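PDB 5DJS: tetratricopeptide TPR_2 repeat protein, which is of unknown function but joins a superhelical run of tetratricopeptide repeats to a GT-B-fold region of the glycosyl transferase family 41 type. Local coordinates for residues 14-19 against 29-34; 315-320 against 491-496. The protein carries 1 engineered substitution. One frame throughout, in Å; residues are numbered along the deposited sequence.

Overall arrangement
Two kinds of closure are illustrated along this chain. Near the N terminus, contact 1 (14-19 with 29-34) closes a short turn and folds helices 5-21 and 25-38 into a hairpin at the start of the helical array. The chain then passes through further helices and the first parallel sheet before contact 2 opens at 315-320, in the linker toward the second sheet. Contact 2 closes with 491-496 on the long helix 479-521, spanning the whole second sheet. The contacts neither nest nor cross but follow in series. The centres of contacts 1 and 2 lie about 44 Å apart. One ties consecutive helices of the array together, the other the linker to the C-terminal helix.

Contact 1 (14-19 against 29-34); sequences SHAHEA and ERACWR
In the antiparallel hairpin of helices 5-21 and 25-38, a helix pair of the kind that builds tetratricopeptide repeats, Ala-16 meets Ala-31. The two short helical segments run at 161° to each other, with a closest axis approach of 8.6 Å. Small side chains make such an approach possible: the CA atoms of Ala-16 and Ala-31 lie 5.7 Å apart, and their methyl groups touch side by side, CB to CB at 4.0 Å. On one flank of this pair the Ala-16 methyl also comes to SG of Cys-32, at 4.3 Å, an apolar contact that carries the seam one residue further along helix 25-38.

On the other flank stands His-15. Its CG lies anti to the backbone N (chi1 174°), which brings the imidazole along the rim toward helix 25-38, and there the ring presents its edge. CB of Ala-31 lies near the ring plane, 3.9 Å from His-15 ND1, and touches both the imidazole rim and the Ala-16 methyl, the two directions roughly at right angles. The seam thus passes from a buried strip of two alanines and a cysteine to a solvent-exposed histidine. Two arginines of the second helix also stand on this outer side without reaching the ring, Arg-34 NH1 being 6.9 Å from His-15 ND1; their positive charge would tend to disfavour protonation of the imidazole.

On the turn side of the alanine pair, the Ala-16 carbonyl O accepts a hydrogen bond from Ser-28 OG. Helix 43-56 covers the buried side of the seam, placing Leu-48 against both Ala-16 and Cys-32 and Leu-49 against Cys-32, while its Glu-44 is hydrogen-bonded to His-17 on helix 5-21.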
loop_
_atom_site.group_PDB
_atom_site.type_symbol
_atom_site.label_atom_id
_atom_site.label_comp_id
_atom_site.label_asym_id
_atom_site.label_seq_id
_atom_site.Cartn_x
_atom_site.Cartn_y
_atom_site.Cartn_z
ATOM N N SER A 14 -0.991 29.985 -7.057
ATOM C CA SER A 14 -2.014 29.660 -6.053
ATOM C C SER A 14 -3.190 28.897 -6.667
ATOM O O SER A 14 -3.722 27.986 -6.033
ATOM C CB SER A 14 -2.515 30.916 -5.344
ATOM O OG SER A 14 -2.815 31.928 -6.281
ATOM N N HIS A 15 -3.593 29.271 -7.884
ATOM C CA HIS A 15 -4.609 28.514 -8.640
ATOM C C HIS A 15 -4.174 27.058 -8.851
ATOM O O HIS A 15 -4.985 26.137 -8.728
ATOM C CB HIS A 15 -4.910 29.194 -9.991
ATOM C CG HIS A 15 -5.836 28.416 -10.884
ATOM N ND1 HIS A 15 -5.418 27.838 -12.065
ATOM C CD2 HIS A 15 -7.155 28.125 -10.771
ATOM C CE1 HIS A 15 -6.438 27.223 -12.639
ATOM N NE2 HIS A 15 -7.502 27.381 -11.874
ATOM N N ALA A 16 -2.891 26.868 -9.156
ATOM C CA ALA A 16 -2.329 25.539 -9.372
ATOM C C ALA A 16 -2.343 24.704 -8.098
ATOM O O ALA A 16 -2.663 23.518 -8.144
ATOM C CB ALA A 16 -0.912 25.648 -9.913
ATOM N N HIS A 17 -1.992 25.325 -6.974
ATOM C CA HIS A 17 -2.030 24.654 -5.668
ATOM C C HIS A 17 -3.452 24.291 -5.197
ATOM O O HIS A 17 -3.643 23.254 -4.561
ATOM C CB HIS A 17 -1.328 25.498 -4.593
ATOM C CG HIS A 17 0.167 25.426 -4.645
ATOM N ND1 HIS A 17 0.858 24.236 -4.566
ATOM C CD2 HIS A 17 1.104 26.397 -4.738
ATOM C CE1 HIS A 17 2.155 24.476 -4.624
ATOM N NE2 HIS A 17 2.331 25.781 -4.731
ATOM N N GLU A 18 -4.431 25.153 -5.480
ATOM C CA GLU A 18 -5.844 24.848 -5.183
ATOM C C GLU A 18 -6.321 23.665 -6.015
ATOM O O GLU A 18 -6.897 22.710 -5.479
ATOM C CB GLU A 18 -6.761 26.048 -5.466
ATOM C CG GLU A 18 -6.709 27.159 -4.428
ATOM C CD GLU A 18 -7.666 28.294 -4.749
ATOM O OE1 GLU A 18 -8.868 28.020 -4.951
ATOM O OE2 GLU A 18 -7.220 29.461 -4.796
ATOM N N ALA A 19 -6.070 23.752 -7.323
ATOM C CA ALA A 19 -6.443 22.711 -8.285
ATOM C C ALA A 19 -5.934 21.317 -7.899
ATOM O O ALA A 19 -6.660 20.332 -8.047
ATOM C CB ALA A 19 -5.955 23.083 -9.680
ATOM N N GLU A 29 -1.606 21.068 -13.729
ATOM C CA GLU A 29 -0.543 20.896 -14.722
ATOM C C GLU A 29 -0.501 22.059 -15.714
ATOM O O GLU A 29 0.550 22.658 -15.915
ATOM C CB GLU A 29 -0.711 19.566 -15.481
ATOM C CG GLU A 29 0.216 19.397 -16.687
ATOM C CD GLU A 29 0.003 18.102 -17.453
ATOM O OE1 GLU A 29 -1.158 17.759 -17.754
ATOM O OE2 GLU A 29 1.008 17.437 -17.781
ATOM N N ARG A 30 -1.633 22.371 -16.342
ATOM C CA ARG A 30 -1.638 23.375 -17.419
ATOM C C ARG A 30 -1.303 24.778 -16.880
ATOM O O ARG A 30 -0.685 25.588 -17.582
ATOM C CB ARG A 30 -2.943 23.327 -18.260
ATOM C CG ARG A 30 -4.075 24.298 -17.907
ATOM C CD ARG A 30 -5.177 24.287 -18.972
ATOM N NE ARG A 30 -5.809 22.972 -19.104
ATOM C CZ ARG A 30 -6.828 22.513 -18.368
ATOM N NH1 ARG A 30 -7.400 23.254 -17.416
ATOM N NH2 ARG A 30 -7.289 21.285 -18.594
ATOM N N ALA A 31 -1.688 25.040 -15.632
ATOM C CA ALA A 31 -1.313 26.273 -14.933
ATOM C C ALA A 31 0.190 26.333 -14.633
ATOM O O ALA A 31 0.806 27.390 -14.764
ATOM C CB ALA A 31 -2.111 26.413 -13.644
ATOM N N CYS A 32 0.769 25.204 -14.221
ATOM C CA CYS A 32 2.229 25.095 -14.029
ATOM C C CYS A 32 3.021 25.339 -15.318
ATOM O O CYS A 32 4.083 25.948 -15.276
ATOM C CB CYS A 32 2.627 23.729 -13.471
ATOM S SG CYS A 32 2.343 23.487 -11.715
ATOM N N TRP A 33 2.521 24.847 -16.448
ATOM C CA TRP A 33 3.158 25.114 -17.745
ATOM C C TRP A 33 3.110 26.600 -18.082
ATOM O O TRP A 33 4.103 27.144 -18.566
ATOM C CB TRP A 33 2.551 24.272 -18.892
ATOM C CG TRP A 33 2.977 22.815 -18.853
ATOM C CD1 TRP A 33 2.163 21.732 -18.713
ATOM C CD2 TRP A 33 4.320 22.299 -18.930
ATOM N NE1 TRP A 33 2.909 20.568 -18.705
ATOM C CE2 TRP A 33 4.232 20.888 -18.836
ATOM C CE3 TRP A 33 5.584 22.891 -19.073
ATOM C CZ2 TRP A 33 5.358 20.061 -18.879
ATOM C CZ3 TRP A 33 6.707 22.066 -19.113
ATOM C CH2 TRP A 33 6.583 20.663 -19.018
ATOM N N ARG A 34 1.972 27.248 -17.806
ATOM C CA ARG A 34 1.818 28.701 -18.035
ATOM C C ARG A 34 2.834 29.539 -17.256
ATOM O O ARG A 34 3.269 30.580 -17.740
ATOM C CB ARG A 34 0.381 29.181 -17.734
ATOM C CG ARG A 34 -0.614 28.912 -18.856
ATOM C CD ARG A 34 -1.850 29.802 -18.784
ATOM N NE ARG A 34 -2.768 29.499 -19.888
ATOM C CZ ARG A 34 -3.706 28.541 -19.893
ATOM N NH1 ARG A 34 -3.919 27.750 -18.836
ATOM N NH2 ARG A 34 -4.458 28.371 -20.980
#

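Contact 2 (315-320 against 491-496); sequences PDLPGW and RWLRSV
Leu-317 is the first residue of segment 315-320 to meet the helix, reaching Leu-493 after the chain has passed Pro-315 and Asp-316. With CG roughly opposite the backbone N (chi1 -152°), its branched end is carried toward 491-496, and one branch does the touching: CD2 of Leu-317 approaches CD2 of Leu-493 at 4.5 Å, a loose meeting of methyl groups. The Leu-317 side chain lies about 10 Å from the bound UDP, so it is near that pocket but does not line it. Pro-318, next in line, turns to other neighbours, packing on Leu-404 and Met-431.

This loop is the linker between the two parallel sheets that form the paired Rossmann-like halves of a GT-B fold, and helix 479-521 is the long C-terminal helix that crosses from the second half back toward the first, as is usual in such folds. Leu-493 sits where linker and helix pass each other, and Pro-313 from the same loop packs on it too.

Gly-319 then leads into Trp-320, whose indole also leans on Leu-493. Here the other branch is used: CD1 of Leu-493 comes within 4.2 Å of Trp-320 NE1 and 4.4 Å of its CZ2, approaching the indole at a slant. The fork of Leu-493 thus divides its two methyls between two residues of the loop. The indole N-H is engaged as well, in a hydrogen bond from Trp-320 NE1 to the carbonyl O of Trp-430, which helps fix the rotation of the ring. Trp-430 ends helix 423-430, which contributes Thr-423, Thr-424 and Glu-427 to the UDP pocket, while Arg-486, Leu-489 and Arg-490 of helix 479-521 also pack on the Trp-320 side chain.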
loop_
_atom_site.group_PDB
_atom_site.type_symbol
_atom_site.label_atom_id
_atom_site.label_comp_id
_atom_site.label_asym_id
_atom_site.label_seq_id
_atom_site.Cartn_x
_atom_site.Cartn_y
_atom_site.Cartn_z
ATOM N N PRO A 315 -17.582 -8.848 -8.682
ATOM C CA PRO A 315 -18.537 -9.488 -9.589
ATOM C C PRO A 315 -18.069 -9.507 -11.057
ATOM O O PRO A 315 -18.290 -10.501 -11.748
ATOM C CB PRO A 315 -19.808 -8.644 -9.413
ATOM C CG PRO A 315 -19.313 -7.295 -8.999
ATOM C CD PRO A 315 -18.060 -7.531 -8.207
ATOM N N ASP A 316 -17.395 -8.446 -11.507
ATOM C CA ASP A 316 -16.965 -8.304 -12.912
ATOM C C ASP A 316 -15.639 -9.034 -13.245
ATOM O O ASP A 316 -14.807 -8.509 -13.998
ATOM C CB ASP A 316 -16.891 -6.803 -13.292
ATOM C CG ASP A 316 -15.842 -6.019 -12.481
ATOM O OD1 ASP A 316 -15.522 -6.428 -11.344
ATOM O OD2 ASP A 316 -15.343 -4.989 -12.982
ATOM N N LEU A 317 -15.466 -10.254 -12.726
ATOM C CA LEU A 317 -14.201 -10.992 -12.860
ATOM C C LEU A 317 -14.087 -11.576 -14.273
ATOM O O LEU A 317 -15.016 -12.259 -14.707
ATOM C CB LEU A 317 -14.116 -12.124 -11.828
ATOM C CG LEU A 317 -12.697 -12.506 -11.393
ATOM C CD1 LEU A 317 -12.129 -11.429 -10.484
ATOM C CD2 LEU A 317 -12.667 -13.849 -10.683
ATOM N N PRO A 318 -12.962 -11.322 -14.990
ATOM C CA PRO A 318 -12.841 -11.722 -16.408
ATOM C C PRO A 318 -13.179 -13.164 -16.752
ATOM O O PRO A 318 -13.665 -13.421 -17.858
ATOM C CB PRO A 318 -11.368 -11.467 -16.714
ATOM C CG PRO A 318 -11.041 -10.306 -15.858
ATOM C CD PRO A 318 -11.768 -10.568 -14.563
ATOM N N GLY A 319 -12.915 -14.096 -15.838
ATOM C CA GLY A 319 -13.216 -15.501 -16.093
ATOM C C GLY A 319 -12.118 -16.146 -16.927
ATOM O O GLY A 319 -11.562 -15.546 -17.862
ATOM N N TRP A 320 -11.833 -17.397 -16.591
ATOM C CA TRP A 320 -10.604 -18.057 -17.010
ATOM C C TRP A 320 -10.665 -18.435 -18.484
ATOM O O TRP A 320 -11.734 -18.743 -19.009
ATOM C CB TRP A 320 -10.368 -19.311 -16.165
ATOM C CG TRP A 320 -10.219 -19.069 -14.684
ATOM C CD1 TRP A 320 -10.469 -17.907 -13.993
ATOM C CD2 TRP A 320 -9.816 -20.031 -13.707
ATOM N NE1 TRP A 320 -10.225 -18.092 -12.655
ATOM C CE2 TRP A 320 -9.825 -19.385 -12.450
ATOM C CE3 TRP A 320 -9.446 -21.379 -13.770
ATOM C CZ2 TRP A 320 -9.481 -20.040 -11.266
ATOM C CZ3 TRP A 320 -9.097 -22.034 -12.592
ATOM C CH2 TRP A 320 -9.120 -21.362 -11.356
ATOM N N ARG A 491 -11.621 -24.540 -7.226
ATOM C CA ARG A 491 -12.440 -24.899 -6.065
ATOM C C ARG A 491 -12.365 -23.850 -4.968
ATOM O O ARG A 491 -13.391 -23.466 -4.399
ATOM C CB ARG A 491 -12.020 -26.261 -5.501
ATOM C CG ARG A 491 -12.322 -27.406 -6.449
ATOM C CD ARG A 491 -11.976 -28.762 -5.853
ATOM N NE ARG A 491 -12.281 -29.818 -6.815
ATOM C CZ ARG A 491 -13.504 -30.271 -7.096
ATOM N NH1 ARG A 491 -14.587 -29.779 -6.491
ATOM N NH2 ARG A 491 -13.652 -31.230 -8.006
ATOM N N TRP A 492 -11.148 -23.415 -4.662
ATOM C CA TRP A 492 -10.926 -22.333 -3.709
ATOM C C TRP A 492 -11.699 -21.062 -4.124
ATOM O O TRP A 492 -12.424 -20.503 -3.302
ATOM C CB TRP A 492 -9.420 -22.071 -3.550
ATOM C CG TRP A 492 -9.069 -20.876 -2.717
ATOM C CD1 TRP A 492 -8.881 -20.843 -1.365
ATOM C CD2 TRP A 492 -8.854 -19.539 -3.187
ATOM N NE1 TRP A 492 -8.570 -19.564 -0.964
ATOM C CE2 TRP A 492 -8.550 -18.744 -2.063
ATOM C CE3 TRP A 492 -8.894 -18.936 -4.450
ATOM C CZ2 TRP A 492 -8.281 -17.371 -2.165
ATOM C CZ3 TRP A 492 -8.631 -17.577 -4.554
ATOM C CH2 TRP A 492 -8.329 -16.809 -3.415
ATOM N N LEU A 493 -11.570 -20.638 -5.386
ATOM C CA LEU A 493 -12.281 -19.442 -5.910
ATOM C C LEU A 493 -13.779 -19.473 -5.577
ATOM O O LEU A 493 -14.327 -18.501 -5.067
ATOM C CB LEU A 493 -12.118 -19.317 -7.441
ATOM C CG LEU A 493 -12.265 -17.981 -8.195
ATOM C CD1 LEU A 493 -13.045 -18.163 -9.489
ATOM C CD2 LEU A 493 -12.892 -16.853 -7.396
ATOM N N ARG A 494 -14.412 -20.608 -5.862
ATOM C CA ARG A 494 -15.856 -20.798 -5.678
ATOM C C ARG A 494 -16.258 -20.769 -4.199
ATOM O O ARG A 494 -17.248 -20.128 -3.826
ATOM C CB ARG A 494 -16.295 -22.137 -6.294
ATOM C CG ARG A 494 -17.777 -22.221 -6.643
ATOM C CD ARG A 494 -18.456 -23.499 -6.137
ATOM N NE ARG A 494 -17.608 -24.699 -6.208
ATOM C CZ ARG A 494 -17.388 -25.448 -7.293
ATOM N NH1 ARG A 494 -17.947 -25.150 -8.468
ATOM N NH2 ARG A 494 -16.590 -26.512 -7.203
ATOM N N SER A 495 -15.497 -21.496 -3.381
ATOM C CA SER A 495 -15.664 -21.531 -1.914
ATOM C C SER A 495 -15.582 -20.137 -1.290
ATOM O O SER A 495 -16.418 -19.752 -0.474
ATOM C CB SER A 495 -14.585 -22.426 -1.298
ATOM O OG SER A 495 -14.455 -22.214 0.086
ATOM N N VAL A 496 -14.566 -19.396 -1.714
ATOM C CA VAL A 496 -14.306 -18.034 -1.257
ATOM C C VAL A 496 -15.339 -17.033 -1.798
ATOM O O VAL A 496 -15.718 -16.095 -1.090
ATOM C CB VAL A 496 -12.827 -17.645 -1.584
ATOM C CG1 VAL A 496 -12.677 -16.261 -2.186
ATOM C CG2 VAL A 496 -11.946 -17.822 -0.351
#